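Local coordinates for protein RE68036p (Drosophila melanogaster, PDB 1SQH) that is of unknown function but may transfer acyl groups to glycine, as a GNAT-like N-acyltransferase would, at residues H71-V83 against S94-E108. Sequence-based numbering, arbitrary orientation.
Sequences HRRGNFRTWGTYV and SFFSWQPDGAAELWE
Tyr82 and Phe96 form an antiparallel hydrogen-bonded pair at the open end of the hairpin made by strands 82-87 and 91-96. Beyond the pair the two segments stay in contact through the loops and the start of helix 104-112. Trp98 N donates to Trp79 O at 3.0 Å, in the carbonyl plane. With CG between its backbone N and carbonyl carbon (chi1 59°), the Trp98 indole folds back over that same carbonyl, and Gly80 CA packs on the same face. A serine in place of Trp98 would probably leave the Trp79-Gly80 backbone at the end of the short helix without its aromatic cover. The Trp79 ring is itself covered by Gln99 CG, 3.6 Å from the centroid of its five-membered ring. Pro100 CD meets Trp79 CZ3 obliquely. Glu105 reaches in from the helix, extended. Its OE2 accepts from Thr81 OG1 at 2.7 Å, on the anti side but tilted from the carboxylate plane, and from a water that also bridges Asn75 O and Trp79 N. One turn on, Glu108 OE2 takes a nearly straight bond from His71 NE2 (2.7 Å, 174°), and Arg73 NH2 adds a long salt bridge. The hairpin belongs to a mixed sheet, and side-chain bonds tie its following helix back to 71-83, consistent with this family's acetyltransferase-like fold.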
loop_
_atom_site.group_PDB
_atom_site.type_symbol
_atom_site.label_atom_id
_atom_site.label_comp_id
_atom_site.label_asym_id
_atom_site.label_seq_id
_atom_site.Cartn_x
_atom_site.Cartn_y
_atom_site.Cartn_z
ATOM N N HIS A 71 -13.299 1.260 18.009
ATOM C CA HIS A 71 -13.637 0.861 19.370
ATOM C C HIS A 71 -15.164 0.773 19.480
ATOM O O HIS A 71 -15.872 1.771 19.313
ATOM C CB HIS A 71 -13.074 1.888 20.358
ATOM C CG HIS A 71 -13.104 1.441 21.788
ATOM N ND1 HIS A 71 -14.239 0.943 22.390
ATOM C CD2 HIS A 71 -12.145 1.455 22.746
ATOM C CE1 HIS A 71 -13.980 0.671 23.658
ATOM N NE2 HIS A 71 -12.716 0.974 23.899
ATOM N N ARG A 72 -15.660 -0.431 19.748
ATOM C CA ARG A 72 -17.098 -0.689 19.857
ATOM C C ARG A 72 -17.836 0.252 20.814
ATOM O O ARG A 72 -19.038 0.478 20.660
ATOM C CB ARG A 72 -17.324 -2.155 20.259
ATOM C CG ARG A 72 -18.780 -2.569 20.471
ATOM C CD ARG A 72 -18.939 -4.073 20.283
ATOM N NE ARG A 72 -19.010 -4.413 18.864
ATOM C CZ ARG A 72 -18.715 -5.603 18.352
ATOM N NH1 ARG A 72 -18.317 -6.588 19.140
ATOM N NH2 ARG A 72 -18.814 -5.810 17.043
ATOM N N ARG A 73 -17.119 0.808 21.787
ATOM C CA ARG A 73 -17.719 1.725 22.743
ATOM C C ARG A 73 -17.080 3.107 22.658
ATOM O O ARG A 73 -16.974 3.813 23.661
ATOM C CB ARG A 73 -17.565 1.186 24.165
ATOM C CG ARG A 73 -18.084 -0.228 24.355
ATOM C CD ARG A 73 -18.136 -0.572 25.833
ATOM N NE ARG A 73 -16.857 -0.311 26.488
ATOM C CZ ARG A 73 -15.763 -1.037 26.295
ATOM N NH1 ARG A 73 -15.794 -2.078 25.471
ATOM N NH2 ARG A 73 -14.633 -0.711 26.915
ATOM N N GLY A 74 -16.648 3.488 21.460
ATOM C CA GLY A 74 -16.039 4.794 21.275
ATOM C C GLY A 74 -16.588 5.448 20.024
ATOM O O GLY A 74 -17.327 4.814 19.269
ATOM N N ASN A 75 -16.255 6.715 19.802
ATOM C CA ASN A 75 -16.728 7.408 18.605
ATOM C C ASN A 75 -15.548 7.547 17.643
ATOM O O ASN A 75 -14.592 8.269 17.922
ATOM C CB ASN A 75 -17.273 8.798 18.946
ATOM C CG ASN A 75 -18.129 9.365 17.835
ATOM O OD1 ASN A 75 -17.763 9.300 16.667
ATOM N ND2 ASN A 75 -19.274 9.923 18.191
ATOM N N PHE A 76 -15.616 6.863 16.506
ATOM C CA PHE A 76 -14.518 6.915 15.561
ATOM C C PHE A 76 -14.234 8.321 15.050
ATOM O O PHE A 76 -13.172 8.574 14.484
ATOM C CB PHE A 76 -14.764 5.945 14.388
ATOM C CG PHE A 76 -15.751 6.438 13.357
ATOM C CD1 PHE A 76 -15.339 7.276 12.318
ATOM C CD2 PHE A 76 -17.082 6.026 13.395
ATOM C CE1 PHE A 76 -16.239 7.689 11.327
ATOM C CE2 PHE A 76 -17.989 6.435 12.410
ATOM C CZ PHE A 76 -17.565 7.267 11.373
ATOM N N ARG A 77 -15.171 9.237 15.270
ATOM C CA ARG A 77 -15.012 10.619 14.818
ATOM C C ARG A 77 -14.155 11.523 15.707
ATOM O O ARG A 77 -13.465 12.409 15.205
ATOM C CB ARG A 77 -16.381 11.278 14.651
ATOM C CG ARG A 77 -17.222 10.720 13.525
ATOM C CD ARG A 77 -18.703 11.017 13.767
ATOM N NE ARG A 77 -19.389 9.845 14.300
ATOM C CZ ARG A 77 -20.085 8.991 13.554
ATOM N NH1 ARG A 77 -20.199 9.187 12.247
ATOM N NH2 ARG A 77 -20.635 7.917 14.110
ATOM N N THR A 78 -14.188 11.317 17.016
ATOM C CA THR A 78 -13.423 12.187 17.898
ATOM C C THR A 78 -11.907 12.078 17.733
ATOM O O THR A 78 -11.214 13.096 17.747
ATOM C CB THR A 78 -13.773 11.935 19.385
ATOM O OG1 THR A 78 -12.951 10.882 19.898
ATOM C CG2 THR A 78 -15.223 11.528 19.525
ATOM N N TRP A 79 -11.387 10.865 17.566
ATOM C CA TRP A 79 -9.935 10.681 17.428
ATOM C C TRP A 79 -9.518 9.959 16.149
ATOM O O TRP A 79 -8.331 9.673 15.957
ATOM C CB TRP A 79 -9.377 9.884 18.619
ATOM C CG TRP A 79 -9.726 10.425 19.980
ATOM C CD1 TRP A 79 -10.340 9.750 20.997
ATOM C CD2 TRP A 79 -9.438 11.734 20.485
ATOM N NE1 TRP A 79 -10.449 10.555 22.104
ATOM C CE2 TRP A 79 -9.904 11.778 21.818
ATOM C CE3 TRP A 79 -8.831 12.873 19.941
ATOM C CZ2 TRP A 79 -9.781 12.924 22.617
ATOM C CZ3 TRP A 79 -8.709 14.016 20.739
ATOM C CH2 TRP A 79 -9.185 14.028 22.062
ATOM N N GLY A 80 -10.494 9.653 15.297
ATOM C CA GLY A 80 -10.215 8.948 14.055
ATOM C C GLY A 80 -9.655 7.551 14.284
ATOM O O GLY A 80 -9.024 6.971 13.401
ATOM N N THR A 81 -9.904 7.007 15.469
ATOM C CA THR A 81 -9.398 5.685 15.839
ATOM C C THR A 81 -9.938 4.567 14.947
ATOM O O THR A 81 -11.148 4.343 14.864
ATOM C CB THR A 81 -9.723 5.371 17.333
ATOM O OG1 THR A 81 -9.179 6.406 18.163
ATOM C CG2 THR A 81 -9.110 4.047 17.759
ATOM N N TYR A 82 -9.035 3.859 14.275
ATOM C CA TYR A 82 -9.465 2.781 13.410
ATOM C C TYR A 82 -8.423 1.679 13.304
ATOM O O TYR A 82 -7.241 1.861 13.608
ATOM C CB TYR A 82 -9.781 3.320 12.009
ATOM C CG TYR A 82 -8.610 3.281 11.057
ATOM C CD1 TYR A 82 -8.436 2.214 10.177
ATOM C CD2 TYR A 82 -7.658 4.296 11.056
ATOM C CE1 TYR A 82 -7.343 2.157 9.317
ATOM C CE2 TYR A 82 -6.556 4.250 10.193
ATOM C CZ TYR A 82 -6.407 3.177 9.328
ATOM O OH TYR A 82 -5.324 3.143 8.473
ATOM N N VAL A 83 -8.887 0.523 12.872
ATOM C CA VAL A 83 -8.025 -0.621 12.674
ATOM C C VAL A 83 -8.647 -1.307 11.484
ATOM O O VAL A 83 -9.861 -1.549 11.464
ATOM C CB VAL A 83 -8.027 -1.608 13.893
ATOM C CG1 VAL A 83 -7.192 -2.845 13.562
ATOM C CG2 VAL A 83 -7.469 -0.924 15.138
ATOM N N SER A 94 -3.568 -2.382 9.727
ATOM C CA SER A 94 -3.236 -0.963 9.667
ATOM C C SER A 94 -4.050 -0.313 10.773
ATOM O O SER A 94 -5.150 -0.767 11.080
ATOM C CB SER A 94 -3.639 -0.347 8.322
ATOM O OG SER A 94 -3.397 1.052 8.327
ATOM N N PHE A 95 -3.516 0.742 11.373
ATOM C CA PHE A 95 -4.237 1.424 12.435
ATOM C C PHE A 95 -3.664 2.801 12.737
ATOM O O PHE A 95 -2.492 3.078 12.479
ATOM C CB PHE A 95 -4.227 0.574 13.707
ATOM C CG PHE A 95 -2.847 0.260 14.216
ATOM C CD1 PHE A 95 -2.131 1.193 14.958
ATOM C CD2 PHE A 95 -2.251 -0.966 13.929
ATOM C CE1 PHE A 95 -0.839 0.905 15.417
ATOM C CE2 PHE A 95 -0.963 -1.261 14.381
ATOM C CZ PHE A 95 -0.259 -0.321 15.124
ATOM N N PHE A 96 -4.517 3.660 13.284
ATOM C CA PHE A 96 -4.126 5.004 13.656
ATOM C C PHE A 96 -5.173 5.627 14.559
ATOM O O PHE A 96 -6.285 5.132 14.686
ATOM C CB PHE A 96 -3.953 5.913 12.429
ATOM C CG PHE A 96 -3.128 7.136 12.715
ATOM C CD1 PHE A 96 -1.738 7.051 12.749
ATOM C CD2 PHE A 96 -3.735 8.349 13.055
ATOM C CE1 PHE A 96 -0.954 8.150 13.117
ATOM C CE2 PHE A 96 -2.972 9.458 13.429
ATOM C CZ PHE A 96 -1.574 9.357 13.461
ATOM N N SER A 97 -4.782 6.724 15.185
ATOM C CA SER A 97 -5.641 7.506 16.055
ATOM C C SER A 97 -4.802 8.711 16.421
ATOM O O SER A 97 -3.575 8.607 16.500
ATOM C CB SER A 97 -6.016 6.740 17.328
ATOM O OG SER A 97 -6.792 7.581 18.172
ATOM N N TRP A 98 -5.440 9.856 16.624
ATOM C CA TRP A 98 -4.677 11.036 16.981
ATOM C C TRP A 98 -4.972 11.531 18.384
ATOM O O TRP A 98 -4.819 12.713 18.675
ATOM C CB TRP A 98 -4.887 12.152 15.946
ATOM C CG TRP A 98 -6.300 12.623 15.750
ATOM C CD1 TRP A 98 -7.031 13.404 16.593
ATOM C CD2 TRP A 98 -7.123 12.390 14.602
ATOM N NE1 TRP A 98 -8.259 13.679 16.042
ATOM C CE2 TRP A 98 -8.342 13.067 14.820
ATOM C CE3 TRP A 98 -6.945 11.673 13.406
ATOM C CZ2 TRP A 98 -9.386 13.051 13.884
ATOM C CZ3 TRP A 98 -7.987 11.661 12.472
ATOM C CH2 TRP A 98 -9.192 12.347 12.722
ATOM N N GLN A 99 -5.386 10.617 19.256
ATOM C CA GLN A 99 -5.662 10.977 20.637
ATOM C C GLN A 99 -4.329 11.471 21.209
ATOM O O GLN A 99 -3.346 10.736 21.230
ATOM C CB GLN A 99 -6.177 9.762 21.410
ATOM C CG GLN A 99 -6.824 10.125 22.735
ATOM C CD GLN A 99 -7.513 8.949 23.390
ATOM O OE1 GLN A 99 -8.202 9.114 24.389
ATOM N NE2 GLN A 99 -7.327 7.753 22.833
ATOM N N PRO A 100 -4.289 12.733 21.665
ATOM C CA PRO A 100 -3.158 13.472 22.245
ATOM C C PRO A 100 -2.269 12.889 23.343
ATOM O O PRO A 100 -1.200 13.444 23.609
ATOM C CB PRO A 100 -3.804 14.784 22.690
ATOM C CG PRO A 100 -4.883 14.976 21.683
ATOM C CD PRO A 100 -5.486 13.590 21.626
ATOM N N ASP A 101 -2.658 11.798 23.990
ATOM C CA ASP A 101 -1.787 11.287 25.050
ATOM C C ASP A 101 -1.732 9.769 25.180
ATOM O O ASP A 101 -2.502 9.168 25.933
ATOM C CB ASP A 101 -2.193 11.913 26.389
ATOM C CG ASP A 101 -1.382 11.379 27.556
ATOM O OD1 ASP A 101 -1.771 10.334 28.128
ATOM O OD2 ASP A 101 -0.353 12.007 27.894
ATOM N N GLY A 102 -0.809 9.156 24.446
ATOM C CA GLY A 102 -0.666 7.712 24.491
ATOM C C GLY A 102 -1.718 6.980 23.676
ATOM O O GLY A 102 -1.658 5.757 23.526
ATOM N N ALA A 103 -2.686 7.724 23.151
ATOM C CA ALA A 103 -3.744 7.134 22.347
ATOM C C ALA A 103 -4.332 5.911 23.053
ATOM O O ALA A 103 -4.317 4.799 22.517
ATOM C CB ALA A 103 -3.195 6.742 20.978
ATOM N N ALA A 104 -4.851 6.130 24.257
ATOM C CA ALA A 104 -5.439 5.059 25.058
ATOM C C ALA A 104 -6.483 4.241 24.287
ATOM O O ALA A 104 -6.410 3.003 24.226
ATOM C CB ALA A 104 -6.064 5.653 26.313
ATOM N N GLU A 105 -7.448 4.939 23.695
ATOM C CA GLU A 105 -8.515 4.296 22.940
ATOM C C GLU A 105 -7.988 3.282 21.933
ATOM O O GLU A 105 -8.514 2.176 21.824
ATOM C CB GLU A 105 -9.350 5.352 22.219
ATOM C CG GLU A 105 -10.494 4.789 21.400
ATOM C CD GLU A 105 -11.441 5.870 20.927
ATOM O OE1 GLU A 105 -12.236 6.359 21.761
ATOM O OE2 GLU A 105 -11.386 6.239 19.733
ATOM N N LEU A 106 -6.947 3.663 21.203
ATOM C CA LEU A 106 -6.359 2.781 20.205
ATOM C C LEU A 106 -5.784 1.511 20.833
ATOM O O LEU A 106 -6.140 0.402 20.437
ATOM C CB LEU A 106 -5.254 3.508 19.433
ATOM C CG LEU A 106 -4.366 2.640 18.525
ATOM C CD1 LEU A 106 -5.196 2.033 17.410
ATOM C CD2 LEU A 106 -3.236 3.485 17.951
ATOM N N TRP A 107 -4.897 1.677 21.809
ATOM C CA TRP A 107 -4.273 0.534 22.453
ATOM C C TRP A 107 -5.273 -0.333 23.188
ATOM O O TRP A 107 -5.051 -1.533 23.377
ATOM C CB TRP A 107 -3.162 0.998 23.389
ATOM C CG TRP A 107 -1.995 1.519 22.626
ATOM C CD1 TRP A 107 -1.567 2.810 22.555
ATOM C CD2 TRP A 107 -1.137 0.760 21.766
ATOM N NE1 TRP A 107 -0.491 2.906 21.698
ATOM C CE2 TRP A 107 -0.208 1.661 21.201
ATOM C CE3 TRP A 107 -1.066 -0.597 21.415
ATOM C CZ2 TRP A 107 0.788 1.244 20.301
ATOM C CZ3 TRP A 107 -0.076 -1.011 20.516
ATOM C CH2 TRP A 107 0.834 -0.092 19.973
ATOM N N GLU A 108 -6.379 0.268 23.605
ATOM C CA GLU A 108 -7.413 -0.504 24.274
ATOM C C GLU A 108 -7.901 -1.482 23.203
ATOM O O GLU A 108 -8.103 -2.673 23.463
ATOM C CB GLU A 108 -8.543 0.421 24.720
ATOM C CG GLU A 108 -9.496 -0.181 25.720
ATOM C CD GLU A 108 -10.341 0.883 26.389
ATOM O OE1 GLU A 108 -9.752 1.807 26.990
ATOM O OE2 GLU A 108 -11.587 0.800 26.311
HETATM O O HOH W 1 -13.989 7.782 20.762
HETATM O O HOH W 2 -11.807 8.034 17.933
#